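Local coordinates for conserved protein (Methanothermobacter thermautotrophicus, PDB 2WNY) that is of unknown function but belongs to an RNA-binding protein family and is linked to the archaeal exosome superoperon, so it probably binds RNA, at residues H9-C14 and R63-F68; N90-L95 and H117-V122. The protein carries 1 engineered substitution. All blocks are in the same frame, centred on the assembly; numbering follows the deposited sequence.

Contact 1: residues H9-C14 and R63-F68; sequences HNISYC and RALREF. Engineered in segment 9-14: C14 (natural residue Arg).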
loop_
_atom_site.group_PDB
_atom_site.type_symbol
_atom_site.label_atom_id
_atom_site.label_comp_id
_atom_site.label_asym_id
_atom_site.label_seq_id
_atom_site.Cartn_x
_atom_site.Cartn_y
_atom_site.Cartn_z
ATOM N N HIS A 9 -1.758 -1.722 -12.135
ATOM C CA HIS A 9 -1.390 -3.034 -12.691
ATOM C C HIS A 9 -1.323 -4.088 -11.602
ATOM O O HIS A 9 -1.796 -5.226 -11.748
ATOM C CB HIS A 9 -0.053 -2.912 -13.412
ATOM C CG HIS A 9 -0.137 -2.118 -14.675
ATOM N ND1 HIS A 9 -0.954 -2.482 -15.723
ATOM C CD2 HIS A 9 0.499 -0.990 -15.066
ATOM C CE1 HIS A 9 -0.826 -1.606 -16.704
ATOM N NE2 HIS A 9 0.058 -0.696 -16.335
ATOM N N ASN A 10 -0.724 -3.689 -10.489
ATOM C CA ASN A 10 -0.514 -4.594 -9.371
ATOM C C ASN A 10 -0.174 -3.764 -8.132
ATOM O O ASN A 10 0.108 -2.556 -8.243
ATOM C CB ASN A 10 0.588 -5.605 -9.714
ATOM C CG ASN A 10 1.961 -4.955 -9.870
ATOM O OD1 ASN A 10 2.489 -4.385 -8.923
ATOM N ND2 ASN A 10 2.540 -5.050 -11.062
ATOM N N ILE A 11 -0.212 -4.399 -6.964
ATOM C CA ILE A 11 0.238 -3.755 -5.724
ATOM C C ILE A 11 1.186 -4.718 -5.028
ATOM O O ILE A 11 0.829 -5.897 -4.815
ATOM C CB ILE A 11 -0.926 -3.488 -4.743
ATOM C CG1 ILE A 11 -2.038 -2.688 -5.420
ATOM C CG2 ILE A 11 -0.409 -2.738 -3.500
ATOM C CD1 ILE A 11 -3.165 -2.284 -4.492
ATOM N N SER A 12 2.387 -4.238 -4.718
ATOM C CA SER A 12 3.300 -4.967 -3.848
ATOM C C SER A 12 3.064 -4.404 -2.445
ATOM O O SER A 12 2.847 -3.192 -2.293
ATOM C CB SER A 12 4.756 -4.748 -4.249
ATOM O OG SER A 12 5.057 -5.375 -5.476
ATOM N N TYR A 13 3.092 -5.267 -1.435
ATOM C CA TYR A 13 2.934 -4.795 -0.057
ATOM C C TYR A 13 3.932 -5.469 0.854
ATOM O O TYR A 13 4.391 -6.607 0.596
ATOM C CB TYR A 13 1.488 -4.952 0.448
ATOM C CG TYR A 13 1.039 -6.388 0.552
ATOM C CD1 TYR A 13 1.357 -7.160 1.679
ATOM C CD2 TYR A 13 0.311 -6.980 -0.469
ATOM C CE1 TYR A 13 0.969 -8.485 1.773
ATOM C CE2 TYR A 13 -0.076 -8.291 -0.383
ATOM C CZ TYR A 13 0.243 -9.038 0.747
ATOM O OH TYR A 13 -0.151 -10.340 0.829
ATOM N N CYS A 14 4.299 -4.734 1.900
ATOM C CA CYS A 14 5.234 -5.193 2.884
ATOM C C CYS A 14 4.791 -4.674 4.263
ATOM O O CYS A 14 4.425 -3.508 4.388
ATOM C CB CYS A 14 6.618 -4.628 2.515
ATOM S SG CYS A 14 7.881 -5.220 3.526
ATOM N N ARG A 63 -10.266 -8.603 -8.848
ATOM C CA ARG A 63 -11.245 -8.292 -7.799
ATOM C C ARG A 63 -10.631 -7.520 -6.628
ATOM O O ARG A 63 -11.206 -6.533 -6.162
ATOM C CB ARG A 63 -11.993 -9.558 -7.333
ATOM C CG ARG A 63 -12.793 -10.203 -8.491
ATOM C CD ARG A 63 -14.010 -10.989 -8.033
ATOM N NE ARG A 63 -13.640 -12.257 -7.407
ATOM C CZ ARG A 63 -13.779 -13.454 -7.974
ATOM N NH1 ARG A 63 -14.283 -13.572 -9.196
ATOM N NH2 ARG A 63 -13.420 -14.545 -7.309
ATOM N N ALA A 64 -9.454 -7.934 -6.174
ATOM C CA ALA A 64 -8.779 -7.201 -5.103
ATOM C C ALA A 64 -8.293 -5.811 -5.547
ATOM O O ALA A 64 -8.384 -4.841 -4.775
ATOM C CB ALA A 64 -7.636 -8.020 -4.534
ATOM N N LEU A 65 -7.773 -5.710 -6.776
ATOM C CA LEU A 65 -7.248 -4.433 -7.253
ATOM C C LEU A 65 -8.367 -3.425 -7.386
ATOM O O LEU A 65 -8.195 -2.244 -7.084
ATOM C CB LEU A 65 -6.526 -4.576 -8.594
ATOM C CG LEU A 65 -5.182 -5.319 -8.593
ATOM C CD1 LEU A 65 -4.664 -5.443 -10.017
ATOM C CD2 LEU A 65 -4.194 -4.609 -7.718
ATOM N N ARG A 66 -9.520 -3.896 -7.840
ATOM C CA ARG A 66 -10.616 -2.981 -8.074
ATOM C C ARG A 66 -11.223 -2.522 -6.763
ATOM O O ARG A 66 -11.551 -1.341 -6.612
ATOM C CB ARG A 66 -11.638 -3.579 -9.048
ATOM C CG ARG A 66 -11.060 -3.679 -10.481
ATOM C CD ARG A 66 -12.089 -4.198 -11.476
ATOM N NE ARG A 66 -12.978 -3.147 -11.967
ATOM C CZ ARG A 66 -14.298 -3.140 -11.798
ATOM N NH1 ARG A 66 -14.904 -4.132 -11.153
ATOM N NH2 ARG A 66 -15.016 -2.141 -12.286
ATOM N N GLU A 67 -11.384 -3.448 -5.818
ATOM C CA GLU A 67 -11.863 -3.099 -4.478
ATOM C C GLU A 67 -10.919 -2.114 -3.775
ATOM O O GLU A 67 -11.346 -1.191 -3.052
ATOM C CB GLU A 67 -12.008 -4.361 -3.605
ATOM C CG GLU A 67 -12.452 -4.044 -2.173
ATOM C CD GLU A 67 -13.026 -5.242 -1.421
ATOM O OE1 GLU A 67 -13.171 -6.334 -2.008
ATOM O OE2 GLU A 67 -13.353 -5.080 -0.232
ATOM N N PHE A 68 -9.625 -2.328 -3.960
ATOM C CA PHE A 68 -8.641 -1.417 -3.408
ATOM C C PHE A 68 -8.811 0.007 -3.992
ATOM O O PHE A 68 -8.800 0.998 -3.255
ATOM C CB PHE A 68 -7.241 -1.917 -3.691
ATOM C CG PHE A 68 -6.169 -0.954 -3.250
ATOM C CD1 PHE A 68 -5.653 -1.018 -1.962
ATOM C CD2 PHE A 68 -5.720 0.049 -4.113
ATOM C CE1 PHE A 68 -4.660 -0.110 -1.539
ATOM C CE2 PHE A 68 -4.725 0.958 -3.712
ATOM C CZ PHE A 68 -4.206 0.889 -2.423
#

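Contact 2: residues N90-L95 and H117-V122; sequences NGNLFL and HLKIKV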
loop_
_atom_site.group_PDB
_atom_site.type_symbol
_atom_site.label_atom_id
_atom_site.label_comp_id
_atom_site.label_asym_id
_atom_site.label_seq_id
_atom_site.Cartn_x
_atom_site.Cartn_y
_atom_site.Cartn_z
ATOM N N ASN A 90 9.272 5.937 -12.386
ATOM C CA ASN A 90 8.858 4.793 -13.208
ATOM C C ASN A 90 7.358 4.460 -13.240
ATOM O O ASN A 90 6.985 3.377 -13.692
ATOM C CB ASN A 90 9.619 3.535 -12.770
ATOM C CG ASN A 90 11.060 3.540 -13.210
ATOM O OD1 ASN A 90 11.963 3.330 -12.397
ATOM N ND2 ASN A 90 11.293 3.777 -14.501
ATOM N N GLY A 91 6.501 5.355 -12.759
ATOM C CA GLY A 91 5.056 5.078 -12.745
ATOM C C GLY A 91 4.484 4.623 -11.403
ATOM O O GLY A 91 3.259 4.631 -11.214
ATOM N N ASN A 92 5.352 4.243 -10.463
ATOM C CA ASN A 92 4.905 3.695 -9.174
ATOM C C ASN A 92 4.480 4.753 -8.168
ATOM O O ASN A 92 5.034 5.854 -8.125
ATOM C CB ASN A 92 5.992 2.798 -8.568
ATOM C CG ASN A 92 6.385 1.649 -9.490
ATOM O OD1 ASN A 92 7.538 1.539 -9.915
ATOM N ND2 ASN A 92 5.422 0.798 -9.816
ATOM N N LEU A 93 3.495 4.409 -7.351
ATOM C CA LEU A 93 3.091 5.246 -6.232
ATOM C C LEU A 93 3.435 4.498 -4.958
ATOM O O LEU A 93 2.920 3.392 -4.721
ATOM C CB LEU A 93 1.583 5.535 -6.271
ATOM C CG LEU A 93 0.917 6.122 -5.011
ATOM C CD1 LEU A 93 1.535 7.475 -4.607
ATOM C CD2 LEU A 93 -0.582 6.280 -5.215
ATOM N N PHE A 94 4.292 5.102 -4.134
ATOM C CA PHE A 94 4.666 4.493 -2.857
ATOM C C PHE A 94 3.885 5.130 -1.735
ATOM O O PHE A 94 3.999 6.343 -1.481
ATOM C CB PHE A 94 6.146 4.668 -2.587
ATOM C CG PHE A 94 7.021 3.843 -3.467
ATOM C CD1 PHE A 94 7.502 2.611 -3.030
ATOM C CD2 PHE A 94 7.384 4.296 -4.731
ATOM C CE1 PHE A 94 8.334 1.841 -3.848
ATOM C CE2 PHE A 94 8.223 3.532 -5.552
ATOM C CZ PHE A 94 8.700 2.311 -5.109
ATOM N N LEU A 95 3.097 4.305 -1.062
ATOM C CA LEU A 95 2.187 4.775 -0.033
ATOM C C LEU A 95 2.372 3.941 1.221
ATOM O O LEU A 95 2.272 2.709 1.184
ATOM C CB LEU A 95 0.744 4.670 -0.537
ATOM C CG LEU A 95 -0.345 5.102 0.438
ATOM C CD1 LEU A 95 -0.163 6.576 0.851
ATOM C CD2 LEU A 95 -1.713 4.853 -0.189
ATOM N N HIS A 117 3.579 -0.886 3.926
ATOM C CA HIS A 117 4.187 -0.218 2.776
ATOM C C HIS A 117 3.517 -0.768 1.523
ATOM O O HIS A 117 3.535 -1.980 1.301
ATOM C CB HIS A 117 5.692 -0.497 2.677
ATOM C CG HIS A 117 6.510 0.059 3.808
ATOM N ND1 HIS A 117 6.406 -0.398 5.108
ATOM C CD2 HIS A 117 7.499 0.988 3.817
ATOM C CE1 HIS A 117 7.260 0.259 5.875
ATOM N NE2 HIS A 117 7.935 1.104 5.118
ATOM N N LEU A 118 2.949 0.111 0.713
ATOM C CA LEU A 118 2.427 -0.288 -0.597
ATOM C C LEU A 118 3.261 0.301 -1.733
ATOM O O LEU A 118 3.609 1.500 -1.728
ATOM C CB LEU A 118 0.973 0.136 -0.740
ATOM C CG LEU A 118 0.068 -0.163 0.459
ATOM C CD1 LEU A 118 -1.259 0.548 0.286
ATOM C CD2 LEU A 118 -0.139 -1.648 0.635
ATOM N N LYS A 119 3.636 -0.556 -2.670
ATOM C CA LYS A 119 4.232 -0.097 -3.919
ATOM C C LYS A 119 3.173 -0.354 -4.984
ATOM O O LYS A 119 2.932 -1.502 -5.386
ATOM C CB LYS A 119 5.532 -0.840 -4.222
ATOM C CG LYS A 119 6.194 -0.424 -5.537
ATOM C CD LYS A 119 7.523 -1.135 -5.772
ATOM C CE LYS A 119 7.358 -2.459 -6.524
ATOM N NZ LYS A 119 6.757 -2.288 -7.886
ATOM N N ILE A 120 2.513 0.710 -5.404
ATOM C CA ILE A 120 1.394 0.598 -6.333
ATOM C C ILE A 120 1.834 0.909 -7.782
ATOM O O ILE A 120 2.174 2.058 -8.110
ATOM C CB ILE A 120 0.228 1.532 -5.927
ATOM C CG1 ILE A 120 -0.230 1.269 -4.488
ATOM C CG2 ILE A 120 -0.979 1.344 -6.907
ATOM C CD1 ILE A 120 -1.113 2.406 -3.890
ATOM N N LYS A 121 1.817 -0.114 -8.645
ATOM C CA LYS A 121 2.141 0.078 -10.066
ATOM C C LYS A 121 0.954 0.699 -10.817
ATOM O O LYS A 121 0.002 0.016 -11.206
ATOM C CB LYS A 121 2.615 -1.222 -10.737
ATOM C CG LYS A 121 3.275 -0.995 -12.128
ATOM C CD LYS A 121 3.834 -2.288 -12.683
ATOM C CE LYS A 121 4.331 -2.107 -14.108
ATOM N NZ LYS A 121 4.780 -3.409 -14.657
ATOM N N VAL A 122 1.043 2.005 -11.028
ATOM C CA VAL A 122 -0.007 2.769 -11.656
ATOM C C VAL A 122 0.012 2.546 -13.163
ATOM O O VAL A 122 1.075 2.579 -13.794
ATOM C CB VAL A 122 0.125 4.271 -11.310
ATOM C CG1 VAL A 122 -0.908 5.130 -12.068
ATOM C CG2 VAL A 122 0.010 4.466 -9.789
#

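Contact 1: residues H9-C14 and R63-F68
Helix 62-76 lies across strand 8-17 at nearly a right angle, 84° between the N-to-C directions of the two short segments, and only one side of the helix reaches the strand. The first residue of 63-68 to do so is L65, whose CB points at the strand. Its CG is anti to the carbonyl carbon, and from there the two methyls divide the work. CD1 of L65 goes to the corner where the chain turns into the strand and rests on the backbone there, 3.4 Å from the carbonyl O of H9. CD2 of L65 lies further along, near the CA of N10, and meets CG1 of I11 at 3.7 Å as the two side chains slide past each other in opposite directions.

One turn later comes F68, with CG anti to the backbone N, which carries the ring out toward the strand. I11 places a single methyl on it: CG1 is anti to the carbonyl carbon and chi2 is extended at -175°, so CD1 of I11 ends 3.5 Å from the centroid of the F68 ring and only 12° off the ring normal. This is a CH-pi contact over the middle of the face, with the two side chains crossing obliquely. I11 is thus gripped at two levels, L65 along its CG1 and F68 at its tip. The interface is entirely apolar in its side chains and buries 195 Å² in all.

The backbone of the strand is hydrogen-bonded to its neighbours in the sheet, I11 to L59 of strand 51-59 and S12 to K119 of strand 115-122. The helix covers the sheet face that carries I11, where F68 also packs on I8 and I120 and its ring meets that of W107.

Contact 2: residues N90-L95 and H117-V122
Strands 92-98 and 115-122 pair antiparallel as neighbours in the sheet, and this contact is mainly that pairing. L93 and L95 form the hydrogen-bonded pairs with I120 and L118. Each pair closes with two bonds, the shortest from L118 N to L95 O at 2.7 Å; I120 N approaches L93 O from above the carbonyl plane. Between them, F94 faces K119 in a non-hydrogen-bonded pair, where the CA of F94 makes a CA-H...O contact with L118 O (3.4 Å). Beyond N92 the ladder fades, V122 N reaching G91 O only in a weak bond of 3.4 Å.

On the face of L93, L95, L118 and I120, the side chains of L93 and I120 run side by side, CD2 to CD1 4.1 Å, and the CB of L93 touches CG2 of V122. F68, F72 and F76 of helix 62-76 cover this layer.

On the other face K119 sets off with CG anti to its backbone N (chi1 179°) and lays its methylenes alongside the F94 ring, CG 3.5 Å from CE1, before bending at chi3 and chi4. An alanine here would lose the chain beyond CB, including the CG and CD against F94, and would probably leave the ring with poorer cover on that side. With helix 62-76 packed on the apolar face and N92, F94, K119 and K121 on the other, the antiparallel sheet is as in a two-layer alpha+beta fold.

How the contacts relate
Both contacts are largely buried and serve the same sheet, in which strands 8-17 and 115-122 are neighbours. Contact 1 fastens a helix onto the sheet through apolar side chains, whereas contact 2 joins two strands within it through backbone hydrogen bonds. The two meet at the seam between strands 8-17 and 115-122, where H9 N lies 2.6 Å from K121 O in a probable hydrogen bond and the CB of Y13 packs on CD2 of L118. F68 spans both, since it receives I11 and also touches L118 and I120. Only contact 2 has a more solvent-facing side, with F94 and K121 exposed, while the touching residues of contact 1 are buried apart from H9.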